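C3-degrading proteinase (CppA protein) (Streptococcus pneumoniae, PDB 3E0R) probably degrades complement component C3, although its two domains belong to the glyoxalase clan. Local coordinates at residues R11-L16 and G51-V56; E25-E30 and F109-P114; L77-E82 and S149-S154; E82-I87 and I121-D126. One frame throughout, in Å; residues are numbered along the deposited sequence.

Contact 1: R11-L16 and G51-V56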
loop_
_atom_site.group_PDB
_atom_site.type_symbol
_atom_site.label_atom_id
_atom_site.label_comp_id
_atom_site.label_asym_id
_atom_site.label_seq_id
_atom_site.Cartn_x
_atom_site.Cartn_y
_atom_site.Cartn_z
ATOM N N ARG A 11 -11.936 0.205 -5.572
ATOM C CA ARG A 11 -10.782 -0.144 -4.777
ATOM C C ARG A 11 -9.503 0.501 -5.312
ATOM O O ARG A 11 -9.338 0.648 -6.489
ATOM C CB ARG A 11 -10.615 -1.654 -4.773
ATOM C CG ARG A 11 -9.657 -2.167 -3.679
ATOM C CD ARG A 11 -9.979 -3.649 -3.312
ATOM N NE ARG A 11 -9.479 -4.566 -4.320
ATOM C CZ ARG A 11 -10.219 -5.225 -5.235
ATOM N NH1 ARG A 11 -9.576 -6.029 -6.092
ATOM N NH2 ARG A 11 -11.554 -5.126 -5.299
ATOM N N ILE A 12 -8.595 0.879 -4.412
ATOM C CA ILE A 12 -7.270 1.395 -4.767
ATOM C C ILE A 12 -6.220 0.379 -4.356
ATOM O O ILE A 12 -6.185 -0.077 -3.176
ATOM C CB ILE A 12 -6.988 2.790 -4.140
ATOM C CG1 ILE A 12 -8.190 3.742 -4.381
ATOM C CG2 ILE A 12 -5.683 3.398 -4.726
ATOM C CD1 ILE A 12 -8.039 5.135 -3.759
ATOM N N ILE A 13 -5.395 -0.033 -5.338
ATOM C CA ILE A 13 -4.283 -0.980 -5.108
ATOM C C ILE A 13 -2.894 -0.309 -5.376
ATOM O O ILE A 13 -2.565 0.063 -6.516
ATOM C CB ILE A 13 -4.434 -2.257 -5.930
ATOM C CG1 ILE A 13 -5.821 -2.894 -5.700
ATOM C CG2 ILE A 13 -3.393 -3.298 -5.579
ATOM C CD1 ILE A 13 -6.408 -3.442 -6.951
ATOM N N PRO A 14 -2.098 -0.135 -4.298
ATOM C CA PRO A 14 -0.737 0.354 -4.400
ATOM C C PRO A 14 0.187 -0.748 -4.888
ATOM O O PRO A 14 -0.096 -1.943 -4.671
ATOM C CB PRO A 14 -0.399 0.737 -2.986
ATOM C CG PRO A 14 -1.298 -0.179 -2.136
ATOM C CD PRO A 14 -2.508 -0.440 -2.903
ATOM N N THR A 15 1.197 -0.327 -5.665
ATOM C CA THR A 15 2.331 -1.139 -6.070
ATOM C C THR A 15 3.532 -0.499 -5.416
ATOM O O THR A 15 3.822 0.689 -5.643
ATOM C CB THR A 15 2.593 -1.174 -7.615
ATOM O OG1 THR A 15 1.466 -1.771 -8.296
ATOM C CG2 THR A 15 3.934 -1.940 -7.932
ATOM N N LEU A 16 4.210 -1.306 -4.594
ATOM C CA LEU A 16 5.490 -0.972 -3.995
ATOM C C LEU A 16 6.587 -1.735 -4.737
ATOM O O LEU A 16 6.469 -2.941 -4.995
ATOM C CB LEU A 16 5.492 -1.331 -2.499
ATOM C CG LEU A 16 4.387 -0.683 -1.632
ATOM C CD1 LEU A 16 4.564 -1.081 -0.144
ATOM C CD2 LEU A 16 4.333 0.888 -1.755
ATOM N N GLY A 51 -9.667 -13.345 -1.782
ATOM C CA GLY A 51 -9.078 -13.722 -3.038
ATOM C C GLY A 51 -8.893 -12.518 -3.904
ATOM O O GLY A 51 -8.544 -12.662 -5.061
ATOM N N LEU A 52 -9.130 -11.329 -3.339
ATOM C CA LEU A 52 -9.043 -10.057 -4.055
ATOM C C LEU A 52 -7.701 -9.437 -3.815
ATOM O O LEU A 52 -7.226 -9.443 -2.700
ATOM C CB LEU A 52 -10.120 -9.074 -3.592
ATOM C CG LEU A 52 -11.588 -9.432 -3.814
ATOM C CD1 LEU A 52 -12.459 -8.456 -3.003
ATOM C CD2 LEU A 52 -12.011 -9.455 -5.303
ATOM N N GLU A 53 -7.102 -8.911 -4.887
ATOM C CA GLU A 53 -5.850 -8.236 -4.847
ATOM C C GLU A 53 -6.000 -6.914 -4.094
ATOM O O GLU A 53 -6.860 -6.108 -4.418
ATOM C CB GLU A 53 -5.347 -7.992 -6.294
ATOM C CG GLU A 53 -4.020 -7.270 -6.421
ATOM C CD GLU A 53 -3.554 -7.051 -7.884
ATOM O OE1 GLU A 53 -2.704 -7.844 -8.323
ATOM O OE2 GLU A 53 -3.966 -6.083 -8.602
ATOM N N LYS A 54 -5.102 -6.675 -3.141
ATOM C CA LYS A 54 -5.068 -5.447 -2.350
ATOM C C LYS A 54 -3.708 -4.714 -2.336
ATOM O O LYS A 54 -3.654 -3.548 -2.044
ATOM C CB LYS A 54 -5.600 -5.770 -0.930
ATOM C CG LYS A 54 -6.953 -6.486 -1.033
ATOM C CD LYS A 54 -7.802 -6.385 0.131
ATOM C CE LYS A 54 -9.204 -7.022 -0.134
ATOM N NZ LYS A 54 -9.921 -7.313 1.139
ATOM N N LEU A 55 -2.631 -5.424 -2.646
ATOM C CA LEU A 55 -1.275 -4.890 -2.667
ATOM C C LEU A 55 -0.505 -5.634 -3.736
ATOM O O LEU A 55 -0.733 -6.822 -3.961
ATOM C CB LEU A 55 -0.595 -5.071 -1.306
ATOM C CG LEU A 55 0.863 -4.554 -1.211
ATOM C CD1 LEU A 55 1.011 -3.062 -1.470
ATOM C CD2 LEU A 55 1.424 -4.931 0.132
ATOM N N VAL A 56 0.368 -4.930 -4.442
ATOM C CA VAL A 56 1.206 -5.542 -5.477
ATOM C C VAL A 56 2.637 -5.134 -5.165
ATOM O O VAL A 56 2.888 -3.967 -4.936
ATOM C CB VAL A 56 0.774 -5.102 -6.935
ATOM C CG1 VAL A 56 1.762 -5.617 -7.996
ATOM C CG2 VAL A 56 -0.641 -5.582 -7.254
HETATM O O HOH W 1 -6.202 -2.258 -1.716
#

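Contact 2: E25-E30 and F109-P114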
loop_
_atom_site.group_PDB
_atom_site.type_symbol
_atom_site.label_atom_id
_atom_site.label_comp_id
_atom_site.label_asym_id
_atom_site.label_seq_id
_atom_site.Cartn_x
_atom_site.Cartn_y
_atom_site.Cartn_z
ATOM N N GLU A 25 8.587 -11.363 0.165
ATOM C CA GLU A 25 7.602 -12.462 0.343
ATOM C C GLU A 25 7.542 -12.934 1.785
ATOM O O GLU A 25 6.482 -13.117 2.353
ATOM C CB GLU A 25 7.994 -13.692 -0.471
ATOM C CG GLU A 25 7.919 -13.577 -1.964
ATOM C CD GLU A 25 8.042 -14.966 -2.643
ATOM O OE1 GLU A 25 8.732 -15.849 -2.104
ATOM O OE2 GLU A 25 7.435 -15.166 -3.717
ATOM N N THR A 26 8.719 -13.166 2.362
ATOM C CA THR A 26 8.818 -13.635 3.727
ATOM C C THR A 26 8.125 -12.690 4.686
ATOM O O THR A 26 7.586 -13.122 5.698
ATOM C CB THR A 26 10.284 -13.797 4.161
ATOM O OG1 THR A 26 10.989 -14.500 3.137
ATOM C CG2 THR A 26 10.392 -14.564 5.463
ATOM N N PHE A 27 8.159 -11.404 4.355
ATOM C CA PHE A 27 7.639 -10.340 5.218
ATOM C C PHE A 27 6.111 -10.280 5.103
ATOM O O PHE A 27 5.390 -10.418 6.097
ATOM C CB PHE A 27 8.313 -8.980 4.848
ATOM C CG PHE A 27 7.816 -7.817 5.635
ATOM C CD1 PHE A 27 8.168 -7.664 6.975
ATOM C CD2 PHE A 27 6.988 -6.886 5.059
ATOM C CE1 PHE A 27 7.699 -6.602 7.715
ATOM C CE2 PHE A 27 6.505 -5.824 5.788
ATOM C CZ PHE A 27 6.861 -5.661 7.093
ATOM N N TYR A 28 5.631 -10.147 3.875
ATOM C CA TYR A 28 4.214 -9.863 3.661
ATOM C C TYR A 28 3.332 -11.097 3.841
ATOM O O TYR A 28 2.219 -11.022 4.391
ATOM C CB TYR A 28 4.029 -9.250 2.301
ATOM C CG TYR A 28 4.408 -7.804 2.272
ATOM C CD1 TYR A 28 3.576 -6.849 2.832
ATOM C CD2 TYR A 28 5.565 -7.367 1.607
ATOM C CE1 TYR A 28 3.919 -5.478 2.796
ATOM C CE2 TYR A 28 5.914 -5.986 1.557
ATOM C CZ TYR A 28 5.087 -5.068 2.174
ATOM O OH TYR A 28 5.400 -3.750 2.119
ATOM N N ILE A 29 3.894 -12.241 3.459
ATOM C CA ILE A 29 3.183 -13.505 3.528
ATOM C C ILE A 29 3.446 -14.149 4.866
ATOM O O ILE A 29 2.522 -14.341 5.642
ATOM C CB ILE A 29 3.566 -14.484 2.362
ATOM C CG1 ILE A 29 3.154 -13.896 1.018
ATOM C CG2 ILE A 29 2.880 -15.828 2.536
ATOM C CD1 ILE A 29 3.903 -14.480 -0.132
ATOM N N GLU A 30 4.714 -14.454 5.147
ATOM C CA GLU A 30 5.024 -15.227 6.333
ATOM C C GLU A 30 4.822 -14.384 7.571
ATOM O O GLU A 30 4.211 -14.828 8.541
ATOM C CB GLU A 30 6.437 -15.826 6.345
ATOM C CG GLU A 30 7.089 -16.056 4.979
ATOM C CD GLU A 30 7.181 -17.496 4.526
ATOM O OE1 GLU A 30 8.085 -18.194 5.045
ATOM O OE2 GLU A 30 6.397 -17.885 3.613
ATOM N N PHE A 109 0.240 -2.802 15.622
ATOM C CA PHE A 109 1.683 -2.587 15.621
ATOM C C PHE A 109 2.183 -1.950 14.362
ATOM O O PHE A 109 1.490 -1.910 13.369
ATOM C CB PHE A 109 2.467 -3.895 15.957
ATOM C CG PHE A 109 2.374 -4.934 14.925
ATOM C CD1 PHE A 109 3.353 -5.025 13.940
ATOM C CD2 PHE A 109 1.288 -5.832 14.910
ATOM C CE1 PHE A 109 3.267 -5.976 12.946
ATOM C CE2 PHE A 109 1.181 -6.789 13.927
ATOM C CZ PHE A 109 2.187 -6.863 12.931
ATOM N N GLU A 110 3.395 -1.421 14.461
ATOM C CA GLU A 110 4.179 -1.006 13.329
ATOM C C GLU A 110 5.414 -1.904 13.161
ATOM O O GLU A 110 5.937 -2.432 14.092
ATOM C CB GLU A 110 4.619 0.411 13.502
ATOM C CG GLU A 110 3.577 1.411 13.141
ATOM C CD GLU A 110 3.996 2.803 13.528
ATOM O OE1 GLU A 110 4.713 2.915 14.534
ATOM O OE2 GLU A 110 3.617 3.765 12.844
ATOM N N ILE A 111 5.811 -2.075 11.911
ATOM C CA ILE A 111 6.953 -2.854 11.511
ATOM C C ILE A 111 7.467 -2.260 10.173
ATOM O O ILE A 111 6.676 -1.772 9.394
ATOM C CB ILE A 111 6.534 -4.323 11.399
ATOM C CG1 ILE A 111 7.756 -5.236 11.381
ATOM C CG2 ILE A 111 5.653 -4.557 10.189
ATOM C CD1 ILE A 111 7.405 -6.687 11.589
ATOM N N PHE A 112 8.783 -2.271 9.948
ATOM C CA PHE A 112 9.393 -1.899 8.682
ATOM C C PHE A 112 9.552 -3.132 7.748
ATOM O O PHE A 112 9.892 -4.267 8.145
ATOM C CB PHE A 112 10.758 -1.224 8.903
ATOM C CG PHE A 112 10.680 0.263 9.315
ATOM C CD1 PHE A 112 10.544 1.269 8.365
ATOM C CD2 PHE A 112 10.781 0.654 10.647
ATOM C CE1 PHE A 112 10.480 2.642 8.756
ATOM C CE2 PHE A 112 10.720 2.011 11.012
ATOM C CZ PHE A 112 10.566 2.989 10.073
ATOM N N SER A 113 9.291 -2.890 6.482
ATOM C CA SER A 113 9.475 -3.887 5.465
ATOM C C SER A 113 10.967 -3.849 5.029
ATOM O O SER A 113 11.687 -2.876 5.323
ATOM C CB SER A 113 8.574 -3.547 4.274
ATOM O OG SER A 113 9.288 -2.710 3.387
ATOM N N PRO A 114 11.409 -4.881 4.286
ATOM C CA PRO A 114 12.750 -4.936 3.700
ATOM C C PRO A 114 13.132 -3.688 2.881
ATOM O O PRO A 114 14.320 -3.452 2.690
ATOM C CB PRO A 114 12.684 -6.152 2.767
ATOM C CG PRO A 114 11.553 -6.942 3.204
ATOM C CD PRO A 114 10.597 -6.062 3.914
#

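Contact 3: L77-E82 and S149-S154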
loop_
_atom_site.group_PDB
_atom_site.type_symbol
_atom_site.label_atom_id
_atom_site.label_comp_id
_atom_site.label_asym_id
_atom_site.label_seq_id
_atom_site.Cartn_x
_atom_site.Cartn_y
_atom_site.Cartn_z
ATOM N N LEU A 77 1.873 2.492 5.029
ATOM C CA LEU A 77 0.812 1.588 4.594
ATOM C C LEU A 77 0.023 1.181 5.783
ATOM O O LEU A 77 0.592 0.748 6.772
ATOM C CB LEU A 77 1.381 0.317 3.965
ATOM C CG LEU A 77 0.445 -0.548 3.068
ATOM C CD1 LEU A 77 0.115 0.123 1.744
ATOM C CD2 LEU A 77 1.103 -1.932 2.848
ATOM N N ILE A 78 -1.295 1.272 5.679
ATOM C CA ILE A 78 -2.220 0.979 6.779
ATOM C C ILE A 78 -3.061 -0.234 6.411
ATOM O O ILE A 78 -3.697 -0.292 5.383
ATOM C CB ILE A 78 -3.060 2.202 7.147
ATOM C CG1 ILE A 78 -2.141 3.420 7.364
ATOM C CG2 ILE A 78 -3.931 1.940 8.419
ATOM C CD1 ILE A 78 -2.876 4.681 7.543
ATOM N N VAL A 79 -2.965 -1.253 7.245
ATOM C CA VAL A 79 -3.646 -2.534 7.021
ATOM C C VAL A 79 -4.637 -2.670 8.145
ATOM O O VAL A 79 -4.262 -2.859 9.277
ATOM C CB VAL A 79 -2.653 -3.696 6.997
ATOM C CG1 VAL A 79 -3.365 -5.024 6.734
ATOM C CG2 VAL A 79 -1.521 -3.422 5.941
ATOM N N LYS A 80 -5.893 -2.460 7.826
ATOM C CA LYS A 80 -6.969 -2.572 8.792
ATOM C C LYS A 80 -7.484 -3.968 8.732
ATOM O O LYS A 80 -8.068 -4.345 7.726
ATOM C CB LYS A 80 -8.103 -1.634 8.431
ATOM C CG LYS A 80 -9.373 -1.757 9.344
ATOM C CD LYS A 80 -10.511 -0.882 8.762
ATOM C CE LYS A 80 -11.611 -0.651 9.766
ATOM N NZ LYS A 80 -11.580 -1.747 10.746
ATOM N N VAL A 81 -7.254 -4.731 9.795
ATOM C CA VAL A 81 -7.659 -6.119 9.903
ATOM C C VAL A 81 -9.064 -6.220 10.520
ATOM O O VAL A 81 -9.389 -5.519 11.481
ATOM C CB VAL A 81 -6.608 -6.896 10.724
ATOM C CG1 VAL A 81 -7.059 -8.327 11.067
ATOM C CG2 VAL A 81 -5.315 -6.907 9.994
ATOM N N GLU A 82 -9.896 -7.085 9.948
ATOM C CA GLU A 82 -11.256 -7.370 10.486
ATOM C C GLU A 82 -11.299 -8.063 11.887
ATOM O O GLU A 82 -11.920 -7.532 12.795
ATOM C CB GLU A 82 -12.053 -8.250 9.496
ATOM C CG GLU A 82 -13.483 -8.543 9.911
ATOM C CD GLU A 82 -14.325 -7.276 9.911
ATOM O OE1 GLU A 82 -13.887 -6.290 9.263
ATOM O OE2 GLU A 82 -15.424 -7.272 10.532
ATOM N N SER A 149 -7.636 -13.264 7.434
ATOM C CA SER A 149 -8.832 -13.639 6.675
ATOM C C SER A 149 -9.379 -12.507 5.800
ATOM O O SER A 149 -9.621 -12.730 4.621
ATOM C CB SER A 149 -9.926 -14.203 7.579
ATOM O OG SER A 149 -10.591 -13.155 8.253
ATOM N N LYS A 150 -9.559 -11.320 6.404
ATOM C CA LYS A 150 -9.965 -10.071 5.732
ATOM C C LYS A 150 -9.195 -8.828 6.265
ATOM O O LYS A 150 -9.093 -8.575 7.461
ATOM C CB LYS A 150 -11.479 -9.875 5.792
ATOM C CG LYS A 150 -12.023 -8.426 5.780
ATOM C CD LYS A 150 -11.904 -7.695 4.457
ATOM C CE LYS A 150 -12.863 -6.515 4.313
ATOM N NZ LYS A 150 -12.540 -5.342 5.153
ATOM N N PHE A 151 -8.657 -8.062 5.326
ATOM C CA PHE A 151 -8.065 -6.751 5.601
ATOM C C PHE A 151 -8.318 -5.779 4.426
ATOM O O PHE A 151 -8.665 -6.180 3.309
ATOM C CB PHE A 151 -6.550 -6.853 5.973
ATOM C CG PHE A 151 -5.643 -7.233 4.827
ATOM C CD1 PHE A 151 -5.176 -6.276 3.933
ATOM C CD2 PHE A 151 -5.243 -8.540 4.632
ATOM C CE1 PHE A 151 -4.380 -6.607 2.869
ATOM C CE2 PHE A 151 -4.432 -8.897 3.552
ATOM C CZ PHE A 151 -4.014 -7.934 2.676
ATOM N N GLU A 152 -8.094 -4.488 4.713
ATOM C CA GLU A 152 -8.351 -3.374 3.809
ATOM C C GLU A 152 -7.090 -2.538 3.885
ATOM O O GLU A 152 -6.614 -2.240 4.971
ATOM C CB GLU A 152 -9.571 -2.570 4.304
ATOM C CG GLU A 152 -10.507 -2.068 3.265
ATOM C CD GLU A 152 -11.970 -2.670 3.364
ATOM O OE1 GLU A 152 -12.772 -2.138 4.200
ATOM O OE2 GLU A 152 -12.329 -3.634 2.588
ATOM N N ILE A 153 -6.562 -2.152 2.730
ATOM C CA ILE A 153 -5.382 -1.311 2.621
ATOM C C ILE A 153 -5.810 0.128 2.513
ATOM O O ILE A 153 -6.710 0.478 1.775
ATOM C CB ILE A 153 -4.517 -1.643 1.364
ATOM C CG1 ILE A 153 -4.004 -3.068 1.419
ATOM C CG2 ILE A 153 -3.306 -0.646 1.149
ATOM C CD1 ILE A 153 -3.252 -3.425 2.521
ATOM N N SER A 154 -5.157 0.986 3.265
ATOM C CA SER A 154 -5.187 2.406 2.918
ATOM C C SER A 154 -3.763 2.900 3.061
ATOM O O SER A 154 -2.845 2.102 3.338
ATOM C CB SER A 154 -6.196 3.147 3.796
ATOM O OG SER A 154 -5.895 3.053 5.158
HETATM O O HOH W 2 -10.558 -4.812 7.272
#

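Contact 4: E82-I87 and I121-D126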
loop_
_atom_site.group_PDB
_atom_site.type_symbol
_atom_site.label_atom_id
_atom_site.label_comp_id
_atom_site.label_asym_id
_atom_site.label_seq_id
_atom_site.Cartn_x
_atom_site.Cartn_y
_atom_site.Cartn_z
ATOM N N GLU A 82 -9.896 -7.085 9.948
ATOM C CA GLU A 82 -11.256 -7.370 10.486
ATOM C C GLU A 82 -11.299 -8.063 11.887
ATOM O O GLU A 82 -11.920 -7.532 12.795
ATOM C CB GLU A 82 -12.053 -8.250 9.496
ATOM C CG GLU A 82 -13.483 -8.543 9.911
ATOM C CD GLU A 82 -14.325 -7.276 9.911
ATOM O OE1 GLU A 82 -13.887 -6.290 9.263
ATOM O OE2 GLU A 82 -15.424 -7.272 10.532
ATOM N N ASN A 83 -10.732 -9.268 12.017
ATOM C CA ASN A 83 -10.691 -9.967 13.301
ATOM C C ASN A 83 -9.445 -9.501 14.087
ATOM O O ASN A 83 -8.306 -9.642 13.612
ATOM C CB ASN A 83 -10.715 -11.497 13.130
ATOM C CG ASN A 83 -10.862 -12.269 14.488
ATOM O OD1 ASN A 83 -10.668 -11.727 15.609
ATOM N ND2 ASN A 83 -11.221 -13.555 14.374
ATOM N N PRO A 84 -9.660 -8.909 15.275
ATOM C CA PRO A 84 -8.475 -8.420 16.002
ATOM C C PRO A 84 -7.583 -9.554 16.549
ATOM O O PRO A 84 -6.366 -9.392 16.671
ATOM C CB PRO A 84 -9.064 -7.567 17.151
ATOM C CG PRO A 84 -10.535 -7.460 16.865
ATOM C CD PRO A 84 -10.911 -8.624 15.997
ATOM N N LEU A 85 -8.179 -10.697 16.854
ATOM C CA LEU A 85 -7.389 -11.834 17.315
ATOM C C LEU A 85 -6.434 -12.351 16.245
ATOM O O LEU A 85 -5.535 -13.117 16.545
ATOM C CB LEU A 85 -8.294 -12.963 17.818
ATOM C CG LEU A 85 -9.251 -12.564 18.939
ATOM C CD1 LEU A 85 -10.016 -13.803 19.358
ATOM C CD2 LEU A 85 -8.492 -11.890 20.103
ATOM N N GLU A 86 -6.604 -11.925 15.001
ATOM C CA GLU A 86 -5.626 -12.278 13.987
ATOM C C GLU A 86 -4.359 -11.457 14.153
ATOM O O GLU A 86 -3.295 -11.993 13.859
ATOM C CB GLU A 86 -6.188 -12.189 12.569
ATOM C CG GLU A 86 -7.321 -13.139 12.349
ATOM C CD GLU A 86 -8.032 -12.911 11.036
ATOM O OE1 GLU A 86 -7.565 -12.095 10.196
ATOM O OE2 GLU A 86 -9.083 -13.570 10.843
ATOM N N ILE A 87 -4.447 -10.203 14.621
ATOM C CA ILE A 87 -3.221 -9.408 14.922
ATOM C C ILE A 87 -2.382 -10.026 16.068
ATOM O O ILE A 87 -1.143 -10.024 16.041
ATOM C CB ILE A 87 -3.536 -7.915 15.266
ATOM C CG1 ILE A 87 -4.080 -7.189 14.022
ATOM C CG2 ILE A 87 -2.264 -7.158 15.828
ATOM C CD1 ILE A 87 -4.725 -5.879 14.329
ATOM N N ILE A 121 -0.392 -2.243 11.190
ATOM C CA ILE A 121 -1.476 -3.237 11.185
ATOM C C ILE A 121 -2.330 -3.033 12.417
ATOM O O ILE A 121 -1.816 -3.078 13.532
ATOM C CB ILE A 121 -0.971 -4.698 11.189
ATOM C CG1 ILE A 121 0.085 -4.872 10.088
ATOM C CG2 ILE A 121 -2.158 -5.704 10.997
ATOM C CD1 ILE A 121 -0.115 -6.175 9.283
ATOM N N HIS A 122 -3.619 -2.821 12.211
ATOM C CA HIS A 122 -4.498 -2.456 13.282
ATOM C C HIS A 122 -5.884 -2.995 12.982
ATOM O O HIS A 122 -6.119 -3.563 11.953
ATOM C CB HIS A 122 -4.517 -0.925 13.453
ATOM C CG HIS A 122 -5.344 -0.225 12.426
ATOM N ND1 HIS A 122 -6.680 0.068 12.619
ATOM C CD2 HIS A 122 -5.039 0.226 11.190
ATOM C CE1 HIS A 122 -7.166 0.651 11.533
ATOM N NE2 HIS A 122 -6.194 0.751 10.646
ATOM N N ALA A 123 -6.810 -2.782 13.903
ATOM C CA ALA A 123 -8.154 -3.316 13.780
ATOM C C ALA A 123 -9.218 -2.293 14.192
ATOM O O ALA A 123 -10.336 -2.692 14.547
ATOM C CB ALA A 123 -8.259 -4.562 14.632
ATOM N N GLU A 124 -8.886 -0.992 14.122
ATOM C CA GLU A 124 -9.676 0.082 14.745
ATOM C C GLU A 124 -10.554 0.747 13.707
ATOM O O GLU A 124 -10.187 0.803 12.522
ATOM C CB GLU A 124 -8.784 1.172 15.353
ATOM C CG GLU A 124 -7.838 0.764 16.496
ATOM C CD GLU A 124 -8.495 -0.059 17.641
ATOM O OE1 GLU A 124 -9.721 0.107 17.973
ATOM O OE2 GLU A 124 -7.738 -0.896 18.193
ATOM N N ASP A 125 -11.711 1.255 14.150
ATOM C CA ASP A 125 -12.564 2.090 13.284
ATOM C C ASP A 125 -12.001 3.528 13.246
ATOM O O ASP A 125 -12.415 4.367 12.449
ATOM C CB ASP A 125 -14.028 2.090 13.732
ATOM C CG ASP A 125 -14.507 0.726 14.198
ATOM O OD1 ASP A 125 -15.437 0.162 13.572
ATOM O OD2 ASP A 125 -13.962 0.225 15.206
ATOM N N ASP A 126 -11.034 3.794 14.109
ATOM C CA ASP A 126 -10.336 5.047 14.107
ATOM C C ASP A 126 -8.963 4.789 14.701
ATOM O O ASP A 126 -8.823 4.593 15.912
ATOM C CB ASP A 126 -11.138 6.057 14.927
ATOM C CG ASP A 126 -10.328 7.300 15.332
ATOM O OD1 ASP A 126 -9.280 7.615 14.703
ATOM O OD2 ASP A 126 -10.777 7.965 16.300
#

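Contact 1: R11-L16 and G51-V56
E53 O is gripped by two N-H groups of one side chain: R11 NE lies 3.0 Å from E53 O and R11 NH1 3.2 Å from it. The NH1 bond runs in the carbonyl plane onto a lone pair, whereas NE approaches tilted from that plane. R11 holds CG anti to its backbone N (chi1 -165°), and a bend at chi3 (77°) swings NE toward the neighbouring strand. L52 CB then rests over one face of the guanidinium, near its rim. Further on, a water spans the two backbones, donating to I12 O at 2.6 Å and to K54 O at 2.9 Å. P14 has no N-H to give, and its CD instead packs 3.4 Å from K54 O. Direct strand pairing follows: V56 N binds P14 O at 3.0 Å, and L16 N binds V56 O at 3.0 Å, with T15 and V56 facing the same side of the sheet. There T15 OG1 meets V56 CB at 3.7 Å. On the other strand K54 and L55 form a classic beta bulge opposite L46, and the K54 amine turns to F151 O and D48. The short axes run parallel within 23°. Such pairing of strand 9-18 with strand 53-59, after an intervening helix and two strands, fits the beta-alpha-beta-beta-beta module of the glyoxalase fold.

Contact 2: E25-E30 and F109-P114
This is an apolar contact carried by F27, whose ring leaves helix 21-31 to meet the end of strand 107-112 and the turn after it; no hydrogen bond joins the two segments. The evidence for a CH-pi arrangement is direct. S113 CA sits 3.7 Å from the F27 ring centroid and 18° off the ring normal, and P114 CD lies over the same face, 4.1 Å from that centroid. I111 comes from another direction: its CG2 meets F27 CZ at 3.5 Å near the ring plane, while the two side chains slide past each other in opposite senses. F112 O approaches the ring obliquely, 3.2 Å from F27 CE1. With CG anti to the backbone N (chi1 178°), F27 projects from the helix into this setting. Y28 adds a smaller touch, its OH 3.8 Å from S113 CB, and within the helix F27 CD2 stands over the centre of the Y28 ring. The hydroxyl of S113 serves its own turn, bonding E115 N and D117 N. L32 also touches F27. Strand 107-112 belongs to a different sheet from strand 9-18, which precedes the helix. The arrangement is therefore that of a helix reaching from one sheet to a strand of another, consistent with the paired beta-alpha-beta-beta-beta modules of glyoxalase-like proteins.

Contact 3: L77-E82 and S149-S154
An antiparallel two-strand ladder, in which I78 pairs with S154 and K80 with E152, links the N-terminal and C-terminal CppA families within one mixed sheet, an assembly in keeping with glyoxalase-clan domains. The N-to-C directions of the short strand axes differ by 157°. I78 and S154 exchange both backbone bonds, S154 N to I78 O at 2.9 Å and I78 N to S154 O at 2.9 Å, the latter with its donor above the carbonyl plane. K80 and E152 repeat the exchange, and E82 N closes the ladder on K150 O at 3.0 Å in an almost straight bond (177°). V79 and V81 form the non-hydrogen-bonded pairs with I153 and F151. On their face V79 divides its branches: CG1, anti to the backbone N (chi1 -179°), touches F151 CD1 at 3.6 Å, and CG2 lies beside I153 CD1 at 3.8 Å, the V79 and I153 side chains pointing the same way. The L77 and I153 side chains lie obliquely across each other, CD1 against CG2, and P14 touches both residues from strand 9-18. The other face is polar in part, with S154 OG resting against I78 CB. The K150 amine makes a weak salt-bridge bond to E152 OE2, and E82 lies near it without pairing, so the lysine charge is probably moderated by both carboxylates. A water accepts from K150 NZ at 2.9 Å and donates to K80 O at 2.6 Å.

Contact 4: E82-I87 and I121-D126
The first turn of helix 84-91 stands beside the end of strand 118-122 and the loop that follows it, with P84 CA 5.6 Å from A123 CA and I87 CA 7.3 Å from H122 CA; no hydrogen bond spans the gap. I87 fills it. Its CG1 is anti to the carbonyl carbon (chi1 -67°), and the extended chi2 (165°) carries CD1 onto the backbone, 3.4 Å from H122 C. A123 CB meets that same CD1 at 3.8 Å and P84 CB at 4.0 Å, so the small methyl lies against both P84 and I87. I87 CG1 also touches I121 CG2, the side chains sliding past each other in opposite directions. Helix 84-91 follows strand 74-81, which runs parallel beside strand 118-122, as in the beta-alpha-beta-beta-beta module of glyoxalase-like folds; F109, from the strand on the other side, packs on I87 and I121 as well. N83 is the N-cap: its OD1 accepts from L85 N at 3.0 Å, with the donor 45° above the amide plane. On the loop side CB of H122 points away from the helix, and the ring's ND1 accepts from E124 N at 2.9 Å in a nearly straight bond.

How the contacts relate
From the N terminus, strand 9-18 is met first, and contact 1 closes its loop when 51-56 pairs beside it. Helix 21-31 leaves from within that loop, so contact 2, which ends at 109-114, crosses contact 1; Y28 also packs on L16 and L55. Contact 3 opens after contact 1 has closed and spans 77-154, crossing contact 2 and setting strand 151-159, from the C-terminal CppA region, beside strand 74-81. Contacts 1 and 3 touch through K54. Contact 4 is nested inside the loop of contact 3, shares E82 with it, and crosses contact 2, whose F109 O bonds I121 N in the neighbouring strand.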